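Local structure of 450aa long hypothetical fmu protein (Pyrococcus horikoshii, 2YXL) at residues G65-V70 with A89-V94; K72-V77 with D135-Y140; P419-F424 with H434-I439; G427-W432 with F441-L446. The protein probably methylates cytosine in RNA at carbon 5, using S-adenosylmethionine as methyl donor. One frame throughout, in Å; residues are numbered along the deposited sequence.

Contact 1: residues G65-V70 with A89-V94; sequences GLIDKV and ALRVAV
Asp68 and Arg91 form the polar half of this helix crossing, a side-on salt bridge in which two neighbouring nitrogens of one guanidinium grip the two oxygens of one carboxylate. Arg91 NE donates to Asp68 OD1 at 2.9 Å with an N-H...O angle of 166°, and Arg91 NH2 reaches Asp68 OD2 at 2.8 Å. Both oxygens offer their syn lone pairs. The two flat groups are nearly coplanar (13° apart), which lets both N-H groups point at the oxygens close to the guanidinium plane. The arginine chain runs extended from CG to NE, which brings NE across to the aspartate. Its remaining nitrogen, NH1, is engaged by Glu26, and with two carboxylate partners the buried arginine is likely to stay charged.

The apolar half is built from branched side chains. Ile67 CG2, anti to its own backbone N, rests on Arg91 CA at 3.8 Å and on the first methylenes of that side chain, the two side chains crossing at about a right angle. The same methyl meets Val94 CG1 at 4.0 Å, and Val70 CG1 closes on that valine methyl at 3.8 Å.

The segment axes approach to 9.7 Å and cross at 97°, nearly perpendicular. Helix 47-75 thus packs across helix 84-99, which is itself flanked by helix 124-138 at Leu90 and by helix 12-24 at Val92.

Contact 2: residues K72-V77 with D135-Y140; sequences KEIVGV and DKIFEY
Ile74 pushes its side chain from the last turn of helix 47-75 into the end of helix 124-138, and its two branches take different partners. From CB, the CG2 methyl lies anti to the backbone N and touches Lys136 CB at 3.8 Å; the lysine chain then bends away. The other branch begins with CG1, which comes within 4.0 Å of Tyr140 CD1. At the tip, the CD1 methyl touches two residues: it is 3.9 Å from Ile137 CG1 and 3.9 Å from Tyr140 CB.

Tyr140 adds a polar contact beside this apolar one. Its CG stands anti to the backbone N (chi1 170°), and the ring extends toward helix 47-75. There Tyr140 OH donates a hydrogen bond to Glu73 OE1 at 3.0 Å, the hydroxyl meeting that oxygen from above the carboxylate plane, about 50° out of it. Glu73 OE1 also lies at the ring edge, near its plane, 3.3 Å from Tyr140 CE1. An alanine in place of Tyr140 would probably leave Glu73 without this donor and open a gap beside Ile74 CG1.

The contact lies at the protein surface, where helix 47-75 ends before Gly76 and the chain leaves helix 124-138. Helix 84-99 backs it, touching Ile137 through Leu90 and Ala97 and Tyr140 through Leu98, while Val75 leans on Tyr129 and Leu133 of helix 124-138.

Contact 3: residues P419-F424 with H434-I439; sequences PYDPGF and HRHSTI
Tyr420 and His436 make the tight, buried part of this contact. The tyrosine turns a ring edge onto the imidazole face in a T-shaped stack, centroids 4.9 Å apart and planes at 67°, with Tyr420 CD2 3.5 Å from His436 CG. Tyr420 CB adds a CH-pi contact over that face, and Arg435 CB lies against the opposite one. His436 ND1 accepts a hydrogen bond from the backbone Trp432 N, which helps to set the ring's rotation, while Tyr420 OH binds Glu246 and touches Thr438 CG2 at 3.8 Å.

Toward the partly exposed side the contact becomes polar. Asp421 OD2 accepts a hydrogen bond from Arg435 NH1 on its anti lone pair at 2.9 Å, part of a salt bridge, whereas His436 NE2 to Asp421 OD1 is a weak bond of 3.3 Å. Arg435 NH2 has a second carboxylate partner in Glu172.

Short helix 433-436 is thereby pinned to strand 421-422 and the residue before it within the methyltransferase domain; Thr438 lies about 9 Å, between side chains, from Cys390, the predicted nucleophile.

Contact 4: residues G427-W432 with F441-L446; sequences GTMRAW and FFYALL
Tyr443 and Met429, facing each other as a hydrogen-bonded antiparallel pair, bury the most surface here. Met429 N donates to Tyr443 O at 3.1 Å, and Tyr443 N returns a bond to Met429 O at 2.8 Å. Met429 CG is anti to the backbone N, and a bend at chi3 (66°) turns CE over the tyrosine ring. That methyl sits 3.8 Å from the centroid, 14° off the normal, a CH-pi contact within a Met-aromatic pair. Phe441 CD1 approaches the opposite ring face toward its rim, and Tyr443 OH bonds to Ala247 O.

Phe442 is on the other face of the sheet, with CG anti to the backbone N. Arg430 CG meets its ring edge at CD1, 3.7 Å away, while CE1 lies 3.7 Å from Thr428 CB. A glycine in place of Phe442 would probably open a gap beside Thr428 CB and leave Arg430 CG without the ring edge it packs on. Arg430 NE forms a salt bridge with Glu398.

Ala431 and Phe441 form the next hydrogen-bonded pair, their CB atoms 3.9 Å apart. The strands run antiparallel at 164° and join the mixed sheet of this class I methyltransferase domain, where strand 441-447 also pairs antiparallel with 383-389. Phe441 brings this strand pair close to the active site: its side chain is about 4 Å from those of Lys273, predicted to bind S-adenosylmethionine, and Cys390, the predicted nucleophile.

From the N terminus, helix 47-75 supplies the first segment of both contact 1 and contact 2. Contact 1 closes a short loop onto helix 84-99; contact 2 closes a longer one onto helix 124-138, and because their segments alternate along the chain the two loops cross. They touch where Val70 meets Tyr140 and Leu90 meets Ile137, so that helices 47-75, 84-99 and 124-138 pack together. Far along the chain, contact 3 closes a short loop from 419-424 to 434-439 and contact 4 one from 427-432 to 441-446; these loops also cross, meeting where Asp421 pairs with Arg430. The centres of contacts 1 and 4 lie about 37 Å apart: helical region and methyltransferase domain are tied separately.

Contact 1: residues G65-V70 with A89-V94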
loop_
_atom_site.group_PDB
_atom_site.type_symbol
_atom_site.label_atom_id
_atom_site.label_comp_id
_atom_site.label_asym_id
_atom_site.label_seq_id
_atom_site.Cartn_x
_atom_site.Cartn_y
_atom_site.Cartn_z
ATOM N N GLY A 65 -4.238 -3.717 16.089
ATOM C CA GLY A 65 -3.883 -3.124 17.375
ATOM C C GLY A 65 -4.915 -3.362 18.458
ATOM O O GLY A 65 -4.575 -3.484 19.635
ATOM N N LEU A 66 -6.179 -3.425 18.056
ATOM C CA LEU A 66 -7.271 -3.668 18.988
ATOM C C LEU A 66 -7.335 -5.148 19.359
ATOM O O LEU A 66 -7.526 -5.498 20.530
ATOM C CB LEU A 66 -8.593 -3.172 18.399
ATOM C CG LEU A 66 -8.697 -1.654 18.181
ATOM C CD1 LEU A 66 -9.814 -1.300 17.197
ATOM C CD2 LEU A 66 -8.883 -0.909 19.501
ATOM N N ILE A 67 -7.158 -6.008 18.358
ATOM C CA ILE A 67 -7.049 -7.451 18.564
ATOM C C ILE A 67 -5.917 -7.781 19.552
ATOM O O ILE A 67 -6.104 -8.575 20.481
ATOM C CB ILE A 67 -6.874 -8.198 17.207
ATOM C CG1 ILE A 67 -8.200 -8.195 16.427
ATOM C CG2 ILE A 67 -6.370 -9.623 17.416
ATOM C CD1 ILE A 67 -8.091 -8.584 14.955
ATOM N N ASP A 68 -4.760 -7.145 19.359
ATOM C CA ASP A 68 -3.600 -7.334 20.233
ATOM C C ASP A 68 -3.888 -6.957 21.687
ATOM O O ASP A 68 -3.484 -7.681 22.600
ATOM C CB ASP A 68 -2.380 -6.561 19.707
ATOM C CG ASP A 68 -1.788 -7.172 18.430
ATOM O OD1 ASP A 68 -2.230 -8.268 18.005
ATOM O OD2 ASP A 68 -0.871 -6.550 17.848
ATOM N N LYS A 69 -4.593 -5.843 21.900
ATOM C CA LYS A 69 -5.016 -5.438 23.249
ATOM C C LYS A 69 -5.896 -6.488 23.925
ATOM O O LYS A 69 -5.804 -6.683 25.138
ATOM C CB LYS A 69 -5.749 -4.097 23.234
ATOM C CG LYS A 69 -4.847 -2.886 23.066
ATOM C CD LYS A 69 -5.596 -1.593 23.381
ATOM C CE LYS A 69 -4.957 -0.390 22.693
ATOM N NZ LYS A 69 -3.537 -0.177 23.105
ATOM N N VAL A 70 -6.744 -7.152 23.140
ATOM C CA VAL A 70 -7.574 -8.247 23.642
ATOM C C VAL A 70 -6.707 -9.451 24.012
ATOM O O VAL A 70 -6.884 -10.048 25.079
ATOM C CB VAL A 70 -8.678 -8.662 22.627
ATOM C CG1 VAL A 70 -9.356 -9.965 23.056
ATOM C CG2 VAL A 70 -9.709 -7.548 22.463
ATOM N N ALA A 89 -1.973 -17.074 14.894
ATOM C CA ALA A 89 -3.113 -17.928 15.230
ATOM C C ALA A 89 -4.047 -17.244 16.226
ATOM O O ALA A 89 -5.271 -17.290 16.066
ATOM C CB ALA A 89 -2.648 -19.271 15.763
ATOM N N LEU A 90 -3.467 -16.603 17.239
ATOM C CA LEU A 90 -4.246 -15.892 18.246
ATOM C C LEU A 90 -5.043 -14.741 17.624
ATOM O O LEU A 90 -6.211 -14.539 17.962
ATOM C CB LEU A 90 -3.347 -15.398 19.386
ATOM C CG LEU A 90 -2.771 -16.436 20.361
ATOM C CD1 LEU A 90 -1.813 -15.782 21.330
ATOM C CD2 LEU A 90 -3.878 -17.171 21.127
ATOM N N ARG A 91 -4.421 -14.014 16.696
ATOM C CA ARG A 91 -5.092 -12.925 15.983
ATOM C C ARG A 91 -6.284 -13.429 15.164
ATOM O O ARG A 91 -7.367 -12.837 15.186
ATOM C CB ARG A 91 -4.104 -12.174 15.086
ATOM C CG ARG A 91 -3.175 -11.237 15.840
ATOM C CD ARG A 91 -2.039 -10.725 14.967
ATOM N NE ARG A 91 -1.322 -9.633 15.628
ATOM C CZ ARG A 91 -0.224 -9.043 15.161
ATOM N NH1 ARG A 91 0.326 -9.428 14.013
ATOM N NH2 ARG A 91 0.333 -8.060 15.853
ATOM N N VAL A 92 -6.072 -14.531 14.454
ATOM C CA VAL A 92 -7.106 -15.169 13.658
ATOM C C VAL A 92 -8.283 -15.614 14.538
ATOM O O VAL A 92 -9.449 -15.348 14.210
ATOM C CB VAL A 92 -6.519 -16.361 12.855
ATOM C CG1 VAL A 92 -7.619 -17.261 12.299
ATOM C CG2 VAL A 92 -5.618 -15.851 11.732
ATOM N N ALA A 93 -7.968 -16.266 15.658
ATOM C CA ALA A 93 -8.988 -16.796 16.565
ATOM C C ALA A 93 -9.801 -15.698 17.252
ATOM O O ALA A 93 -11.023 -15.801 17.349
ATOM C CB ALA A 93 -8.362 -17.730 17.598
ATOM N N VAL A 94 -9.120 -14.654 17.720
ATOM C CA VAL A 94 -9.779 -13.526 18.386
ATOM C C VAL A 94 -10.707 -12.785 17.420
ATOM O O VAL A 94 -11.831 -12.434 17.779
ATOM C CB VAL A 94 -8.751 -12.557 19.041
ATOM C CG1 VAL A 94 -9.407 -11.234 19.445
ATOM C CG2 VAL A 94 -8.090 -13.220 20.252
#

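Contact 2: residues K72-V77 with D135-Y140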
loop_
_atom_site.group_PDB
_atom_site.type_symbol
_atom_site.label_atom_id
_atom_site.label_comp_id
_atom_site.label_asym_id
_atom_site.label_seq_id
_atom_site.Cartn_x
_atom_site.Cartn_y
_atom_site.Cartn_z
ATOM N N LYS A 72 -3.628 -9.429 24.922
ATOM C CA LYS A 72 -2.919 -9.073 26.154
ATOM C C LYS A 72 -3.774 -9.278 27.412
ATOM O O LYS A 72 -3.267 -9.730 28.437
ATOM C CB LYS A 72 -2.385 -7.636 26.090
ATOM C CG LYS A 72 -1.568 -7.229 27.315
ATOM C CD LYS A 72 -1.083 -5.793 27.230
ATOM C CE LYS A 72 -0.368 -5.395 28.518
ATOM N NZ LYS A 72 0.324 -4.081 28.373
ATOM N N GLU A 73 -5.061 -8.951 27.325
ATOM C CA GLU A 73 -5.986 -9.138 28.441
ATOM C C GLU A 73 -6.147 -10.615 28.785
ATOM O O GLU A 73 -6.165 -10.988 29.959
ATOM C CB GLU A 73 -7.361 -8.535 28.123
ATOM C CG GLU A 73 -7.392 -7.015 28.065
ATOM C CD GLU A 73 -8.787 -6.457 27.793
ATOM O OE1 GLU A 73 -9.780 -7.019 28.313
ATOM O OE2 GLU A 73 -8.888 -5.443 27.066
ATOM N N ILE A 74 -6.256 -11.447 27.753
ATOM C CA ILE A 74 -6.476 -12.882 27.927
ATOM C C ILE A 74 -5.192 -13.590 28.348
ATOM O O ILE A 74 -5.177 -14.332 29.330
ATOM C CB ILE A 74 -7.054 -13.525 26.636
ATOM C CG1 ILE A 74 -8.455 -12.971 26.345
ATOM C CG2 ILE A 74 -7.077 -15.054 26.742
ATOM C CD1 ILE A 74 -8.939 -13.207 24.924
ATOM N N VAL A 75 -4.119 -13.338 27.603
ATOM C CA VAL A 75 -2.847 -14.038 27.767
ATOM C C VAL A 75 -2.005 -13.494 28.927
ATOM O O VAL A 75 -1.357 -14.260 29.632
ATOM C CB VAL A 75 -2.043 -14.016 26.439
ATOM C CG1 VAL A 75 -0.570 -14.325 26.662
ATOM C CG2 VAL A 75 -2.657 -14.987 25.440
ATOM N N GLY A 76 -2.016 -12.176 29.117
ATOM C CA GLY A 76 -1.244 -11.545 30.188
ATOM C C GLY A 76 -0.098 -10.668 29.713
ATOM O O GLY A 76 0.385 -9.816 30.461
ATOM N N VAL A 77 0.343 -10.878 28.473
ATOM C CA VAL A 77 1.433 -10.098 27.877
ATOM C C VAL A 77 1.095 -9.678 26.450
ATOM O O VAL A 77 0.205 -10.255 25.821
ATOM C CB VAL A 77 2.772 -10.890 27.849
ATOM C CG1 VAL A 77 3.290 -11.153 29.265
ATOM C CG2 VAL A 77 2.619 -12.197 27.070
ATOM N N ASP A 135 -10.710 -21.653 24.734
ATOM C CA ASP A 135 -11.924 -21.417 25.517
ATOM C C ASP A 135 -11.994 -20.010 26.115
ATOM O O ASP A 135 -13.056 -19.383 26.098
ATOM C CB ASP A 135 -12.094 -22.480 26.609
ATOM C CG ASP A 135 -12.754 -23.757 26.095
ATOM O OD1 ASP A 135 -12.778 -24.754 26.847
ATOM O OD2 ASP A 135 -13.249 -23.771 24.945
ATOM N N LYS A 136 -10.866 -19.521 26.630
ATOM C CA LYS A 136 -10.769 -18.158 27.164
ATOM C C LYS A 136 -11.137 -17.117 26.106
ATOM O O LYS A 136 -11.838 -16.145 26.397
ATOM C CB LYS A 136 -9.360 -17.883 27.703
ATOM C CG LYS A 136 -9.042 -18.524 29.057
ATOM C CD LYS A 136 -9.306 -17.569 30.227
ATOM C CE LYS A 136 -10.658 -17.818 30.902
ATOM N NZ LYS A 136 -10.647 -19.038 31.765
ATOM N N ILE A 137 -10.665 -17.343 24.881
ATOM C CA ILE A 137 -10.940 -16.469 23.742
ATOM C C ILE A 137 -12.431 -16.465 23.385
ATOM O O ILE A 137 -13.018 -15.404 23.167
ATOM C CB ILE A 137 -10.066 -16.855 22.515
ATOM C CG1 ILE A 137 -8.596 -16.511 22.791
ATOM C CG2 ILE A 137 -10.554 -16.164 21.241
ATOM C CD1 ILE A 137 -7.601 -17.174 21.853
ATOM N N PHE A 138 -13.043 -17.645 23.348
ATOM C CA PHE A 138 -14.462 -17.757 23.009
ATOM C C PHE A 138 -15.406 -17.286 24.120
ATOM O O PHE A 138 -16.585 -17.041 23.871
ATOM C CB PHE A 138 -14.805 -19.172 22.533
ATOM C CG PHE A 138 -14.404 -19.434 21.110
ATOM C CD1 PHE A 138 -13.219 -20.096 20.818
ATOM C CD2 PHE A 138 -15.205 -18.997 20.057
ATOM C CE1 PHE A 138 -12.835 -20.330 19.501
ATOM C CE2 PHE A 138 -14.830 -19.227 18.734
ATOM C CZ PHE A 138 -13.637 -19.895 18.458
ATOM N N GLU A 139 -14.874 -17.146 25.331
ATOM C CA GLU A 139 -15.646 -16.675 26.478
ATOM C C GLU A 139 -15.341 -15.221 26.849
ATOM O O GLU A 139 -15.922 -14.689 27.800
ATOM C CB GLU A 139 -15.397 -17.573 27.692
ATOM C CG GLU A 139 -16.027 -18.956 27.602
ATOM C CD GLU A 139 -15.450 -19.924 28.619
ATOM O OE1 GLU A 139 -14.290 -19.726 29.045
ATOM O OE2 GLU A 139 -16.151 -20.889 28.990
ATOM N N TYR A 140 -14.438 -14.586 26.104
ATOM C CA TYR A 140 -14.007 -13.221 26.406
ATOM C C TYR A 140 -15.123 -12.196 26.221
ATOM O O TYR A 140 -15.741 -12.123 25.155
ATOM C CB TYR A 140 -12.784 -12.830 25.563
ATOM C CG TYR A 140 -12.438 -11.358 25.637
ATOM C CD1 TYR A 140 -11.758 -10.836 26.736
ATOM C CD2 TYR A 140 -12.798 -10.488 24.611
ATOM C CE1 TYR A 140 -11.445 -9.482 26.811
ATOM C CE2 TYR A 140 -12.490 -9.133 24.675
ATOM C CZ TYR A 140 -11.814 -8.638 25.777
ATOM O OH TYR A 140 -11.508 -7.298 25.839
#

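Contact 3: residues P419-F424 with H434-I439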
loop_
_atom_site.group_PDB
_atom_site.type_symbol
_atom_site.label_atom_id
_atom_site.label_comp_id
_atom_site.label_asym_id
_atom_site.label_seq_id
_atom_site.Cartn_x
_atom_site.Cartn_y
_atom_site.Cartn_z
ATOM N N PRO A 419 -6.363 16.508 -11.160
ATOM C CA PRO A 419 -7.813 16.376 -11.052
ATOM C C PRO A 419 -8.347 16.436 -9.617
ATOM O O PRO A 419 -9.550 16.284 -9.399
ATOM C CB PRO A 419 -8.051 14.982 -11.637
ATOM C CG PRO A 419 -6.742 14.210 -11.348
ATOM C CD PRO A 419 -5.704 15.219 -10.896
ATOM N N TYR A 420 -7.464 16.661 -8.649
ATOM C CA TYR A 420 -7.850 16.587 -7.243
ATOM C C TYR A 420 -8.018 17.959 -6.587
ATOM O O TYR A 420 -8.405 18.923 -7.245
ATOM C CB TYR A 420 -6.879 15.692 -6.458
ATOM C CG TYR A 420 -6.741 14.291 -7.020
ATOM C CD1 TYR A 420 -5.543 13.869 -7.600
ATOM C CD2 TYR A 420 -7.808 13.387 -6.981
ATOM C CE1 TYR A 420 -5.405 12.581 -8.120
ATOM C CE2 TYR A 420 -7.682 12.099 -7.498
ATOM C CZ TYR A 420 -6.477 11.702 -8.065
ATOM O OH TYR A 420 -6.339 10.433 -8.579
ATOM N N ASP A 421 -7.731 18.033 -5.291
ATOM C CA ASP A 421 -8.009 19.226 -4.496
ATOM C C ASP A 421 -6.747 20.006 -4.116
ATOM O O ASP A 421 -5.639 19.482 -4.235
ATOM C CB ASP A 421 -8.806 18.832 -3.247
ATOM C CG ASP A 421 -10.232 18.414 -3.572
ATOM O OD1 ASP A 421 -10.622 18.448 -4.762
ATOM O OD2 ASP A 421 -10.965 18.052 -2.633
ATOM N N PRO A 422 -6.909 21.272 -3.678
ATOM C CA PRO A 422 -5.751 22.047 -3.237
ATOM C C PRO A 422 -5.156 21.493 -1.949
ATOM O O PRO A 422 -5.895 21.030 -1.076
ATOM C CB PRO A 422 -6.335 23.443 -2.974
ATOM C CG PRO A 422 -7.658 23.460 -3.657
ATOM C CD PRO A 422 -8.152 22.059 -3.587
ATOM N N GLY A 423 -3.830 21.532 -1.848
ATOM C CA GLY A 423 -3.134 21.216 -0.601
ATOM C C GLY A 423 -3.159 22.409 0.340
ATOM O O GLY A 423 -3.858 23.392 0.091
ATOM N N PHE A 424 -2.386 22.334 1.418
ATOM C CA PHE A 424 -2.374 23.406 2.418
ATOM C C PHE A 424 -1.423 24.549 2.051
ATOM O O PHE A 424 -1.455 25.619 2.663
ATOM C CB PHE A 424 -2.112 22.844 3.818
ATOM C CG PHE A 424 -3.195 21.917 4.300
ATOM C CD1 PHE A 424 -3.086 20.541 4.116
ATOM C CD2 PHE A 424 -4.340 22.424 4.912
ATOM C CE1 PHE A 424 -4.095 19.676 4.549
ATOM C CE2 PHE A 424 -5.354 21.570 5.351
ATOM C CZ PHE A 424 -5.230 20.193 5.169
ATOM N N HIS A 434 -11.666 9.698 1.092
ATOM C CA HIS A 434 -13.079 10.019 1.315
ATOM C C HIS A 434 -13.648 11.010 0.299
ATOM O O HIS A 434 -14.867 11.122 0.159
ATOM C CB HIS A 434 -13.304 10.515 2.752
ATOM C CG HIS A 434 -12.604 11.801 3.072
ATOM N ND1 HIS A 434 -11.231 11.916 3.104
ATOM C CD2 HIS A 434 -13.092 13.024 3.388
ATOM C CE1 HIS A 434 -10.902 13.157 3.416
ATOM N NE2 HIS A 434 -12.013 13.849 3.595
ATOM N N ARG A 435 -12.770 11.721 -0.408
ATOM C CA ARG A 435 -13.198 12.650 -1.459
ATOM C C ARG A 435 -13.084 12.053 -2.861
ATOM O O ARG A 435 -13.897 12.358 -3.729
ATOM C CB ARG A 435 -12.394 13.954 -1.410
ATOM C CG ARG A 435 -12.549 14.769 -0.137
ATOM C CD ARG A 435 -11.831 16.099 -0.276
ATOM N NE ARG A 435 -11.429 16.661 1.012
ATOM C CZ ARG A 435 -10.609 17.702 1.162
ATOM N NH1 ARG A 435 -10.085 18.308 0.103
ATOM N NH2 ARG A 435 -10.307 18.135 2.380
ATOM N N HIS A 436 -12.080 11.206 -3.081
ATOM C CA HIS A 436 -11.716 10.811 -4.446
ATOM C C HIS A 436 -11.684 9.310 -4.726
ATOM O O HIS A 436 -11.490 8.906 -5.871
ATOM C CB HIS A 436 -10.372 11.434 -4.838
ATOM C CG HIS A 436 -10.313 12.918 -4.653
ATOM N ND1 HIS A 436 -9.503 13.519 -3.713
ATOM C CD2 HIS A 436 -10.961 13.921 -5.288
ATOM C CE1 HIS A 436 -9.652 14.830 -3.781
ATOM N NE2 HIS A 436 -10.533 15.100 -4.728
ATOM N N SER A 437 -11.870 8.492 -3.693
ATOM C CA SER A 437 -11.821 7.026 -3.826
ATOM C C SER A 437 -10.498 6.512 -4.408
ATOM O O SER A 437 -10.468 5.565 -5.198
ATOM C CB SER A 437 -13.014 6.501 -4.630
ATOM O OG SER A 437 -14.221 6.731 -3.931
ATOM N N THR A 438 -9.414 7.169 -4.018
ATOM C CA THR A 438 -8.060 6.698 -4.286
ATOM C C THR A 438 -7.281 6.884 -2.983
ATOM O O THR A 438 -7.836 7.394 -2.012
ATOM C CB THR A 438 -7.417 7.446 -5.491
ATOM O OG1 THR A 438 -6.202 6.795 -5.880
ATOM C CG2 THR A 438 -7.146 8.921 -5.171
ATOM N N ILE A 439 -6.022 6.456 -2.948
ATOM C CA ILE A 439 -5.171 6.646 -1.764
ATOM C C ILE A 439 -4.894 8.125 -1.472
ATOM O O ILE A 439 -4.945 8.962 -2.374
ATOM C CB ILE A 439 -3.820 5.901 -1.900
ATOM C CG1 ILE A 439 -3.120 6.279 -3.218
ATOM C CG2 ILE A 439 -4.032 4.387 -1.771
ATOM C CD1 ILE A 439 -1.661 5.863 -3.305
#

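Contact 4: residues G427-W432 with F441-L446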
loop_
_atom_site.group_PDB
_atom_site.type_symbol
_atom_site.label_atom_id
_atom_site.label_comp_id
_atom_site.label_asym_id
_atom_site.label_seq_id
_atom_site.Cartn_x
_atom_site.Cartn_y
_atom_site.Cartn_z
ATOM N N GLY A 427 -0.989 25.885 -4.798
ATOM C CA GLY A 427 -0.212 25.411 -5.942
ATOM C C GLY A 427 0.074 23.922 -5.841
ATOM O O GLY A 427 0.429 23.281 -6.835
ATOM N N THR A 428 -0.072 23.382 -4.630
ATOM C CA THR A 428 0.097 21.953 -4.385
ATOM C C THR A 428 -1.255 21.248 -4.411
ATOM O O THR A 428 -2.298 21.872 -4.201
ATOM C CB THR A 428 0.812 21.660 -3.035
ATOM O OG1 THR A 428 -0.007 22.084 -1.937
ATOM C CG2 THR A 428 2.171 22.353 -2.973
ATOM N N MET A 429 -1.224 19.943 -4.657
ATOM C CA MET A 429 -2.441 19.168 -4.832
ATOM C C MET A 429 -2.467 17.964 -3.900
ATOM O O MET A 429 -1.438 17.331 -3.665
ATOM C CB MET A 429 -2.563 18.722 -6.290
ATOM C CG MET A 429 -3.886 18.070 -6.657
ATOM S SD MET A 429 -4.111 17.946 -8.440
ATOM C CE MET A 429 -2.816 16.792 -8.898
ATOM N N ARG A 430 -3.649 17.665 -3.369
ATOM C CA ARG A 430 -3.848 16.498 -2.516
ATOM C C ARG A 430 -5.023 15.639 -2.982
ATOM O O ARG A 430 -6.063 16.161 -3.396
ATOM C CB ARG A 430 -4.062 16.914 -1.061
ATOM C CG ARG A 430 -2.790 17.238 -0.301
ATOM C CD ARG A 430 -3.109 17.586 1.141
ATOM N NE ARG A 430 -1.914 17.651 1.976
ATOM C CZ ARG A 430 -1.588 16.761 2.912
ATOM N NH1 ARG A 430 -2.371 15.714 3.150
ATOM N NH2 ARG A 430 -0.477 16.922 3.620
ATOM N N ALA A 431 -4.834 14.324 -2.922
ATOM C CA ALA A 431 -5.913 13.362 -3.107
ATOM C C ALA A 431 -6.289 12.795 -1.746
ATOM O O ALA A 431 -5.432 12.629 -0.870
ATOM C CB ALA A 431 -5.486 12.247 -4.048
ATOM N N TRP A 432 -7.577 12.515 -1.574
ATOM C CA TRP A 432 -8.101 11.971 -0.328
ATOM C C TRP A 432 -9.025 10.786 -0.599
ATOM O O TRP A 432 -9.830 10.834 -1.534
ATOM C CB TRP A 432 -8.864 13.047 0.443
ATOM C CG TRP A 432 -8.008 14.164 0.950
ATOM C CD1 TRP A 432 -7.838 15.392 0.375
ATOM C CD2 TRP A 432 -7.211 14.165 2.142
ATOM N NE1 TRP A 432 -6.985 16.157 1.134
ATOM C CE2 TRP A 432 -6.584 15.429 2.224
ATOM C CE3 TRP A 432 -6.963 13.219 3.147
ATOM C CZ2 TRP A 432 -5.724 15.774 3.272
ATOM C CZ3 TRP A 432 -6.111 13.563 4.192
ATOM C CH2 TRP A 432 -5.500 14.830 4.245
ATOM N N PHE A 441 -2.727 11.223 -1.149
ATOM C CA PHE A 441 -1.573 11.529 -1.988
ATOM C C PHE A 441 -1.252 13.020 -1.981
ATOM O O PHE A 441 -2.118 13.849 -1.688
ATOM C CB PHE A 441 -1.848 11.065 -3.418
ATOM C CG PHE A 441 -0.656 10.474 -4.114
ATOM C CD1 PHE A 441 0.078 11.227 -5.024
ATOM C CD2 PHE A 441 -0.279 9.157 -3.877
ATOM C CE1 PHE A 441 1.173 10.681 -5.684
ATOM C CE2 PHE A 441 0.817 8.598 -4.530
ATOM C CZ PHE A 441 1.546 9.364 -5.436
ATOM N N PHE A 442 -0.002 13.349 -2.303
ATOM C CA PHE A 442 0.449 14.734 -2.339
ATOM C C PHE A 442 1.287 14.996 -3.580
ATOM O O PHE A 442 2.090 14.156 -3.981
ATOM C CB PHE A 442 1.244 15.066 -1.078
ATOM C CG PHE A 442 1.742 16.486 -1.028
ATOM C CD1 PHE A 442 0.873 17.533 -0.724
ATOM C CD2 PHE A 442 3.080 16.775 -1.276
ATOM C CE1 PHE A 442 1.326 18.838 -0.672
ATOM C CE2 PHE A 442 3.546 18.081 -1.226
ATOM C CZ PHE A 442 2.665 19.115 -0.925
ATOM N N TYR A 443 1.081 16.170 -4.176
ATOM C CA TYR A 443 1.770 16.578 -5.399
ATOM C C TYR A 443 2.370 17.971 -5.235
ATOM O O TYR A 443 1.697 18.895 -4.763
ATOM C CB TYR A 443 0.799 16.609 -6.589
ATOM C CG TYR A 443 -0.030 15.362 -6.793
ATOM C CD1 TYR A 443 -1.159 15.121 -6.013
ATOM C CD2 TYR A 443 0.297 14.440 -7.789
ATOM C CE1 TYR A 443 -1.927 13.988 -6.197
ATOM C CE2 TYR A 443 -0.469 13.299 -7.987
ATOM C CZ TYR A 443 -1.581 13.082 -7.186
ATOM O OH TYR A 443 -2.351 11.960 -7.356
ATOM N N ALA A 444 3.631 18.123 -5.637
ATOM C CA ALA A 444 4.272 19.433 -5.690
ATOM C C ALA A 444 5.130 19.537 -6.940
ATOM O O ALA A 444 6.154 18.861 -7.055
ATOM C CB ALA A 444 5.104 19.673 -4.453
ATOM N N LEU A 445 4.695 20.373 -7.880
ATOM C CA LEU A 445 5.422 20.572 -9.126
ATOM C C LEU A 445 6.285 21.829 -9.046
ATOM O O LEU A 445 5.814 22.908 -8.677
ATOM C CB LEU A 445 4.468 20.622 -10.328
ATOM C CG LEU A 445 5.078 20.560 -11.737
ATOM C CD1 LEU A 445 5.794 19.231 -11.995
ATOM C CD2 LEU A 445 4.016 20.809 -12.802
ATOM N N LEU A 446 7.555 21.665 -9.398
ATOM C CA LEU A 446 8.561 22.700 -9.223
ATOM C C LEU A 446 9.354 22.863 -10.510
ATOM O O LEU A 446 9.627 21.882 -11.198
ATOM C CB LEU A 446 9.506 22.314 -8.077
ATOM C CG LEU A 446 8.846 21.885 -6.758
ATOM C CD1 LEU A 446 9.639 20.790 -6.050
ATOM C CD2 LEU A 446 8.616 23.085 -5.850
HETATM O O HOH W 1 -3.554 14.142 0.896
#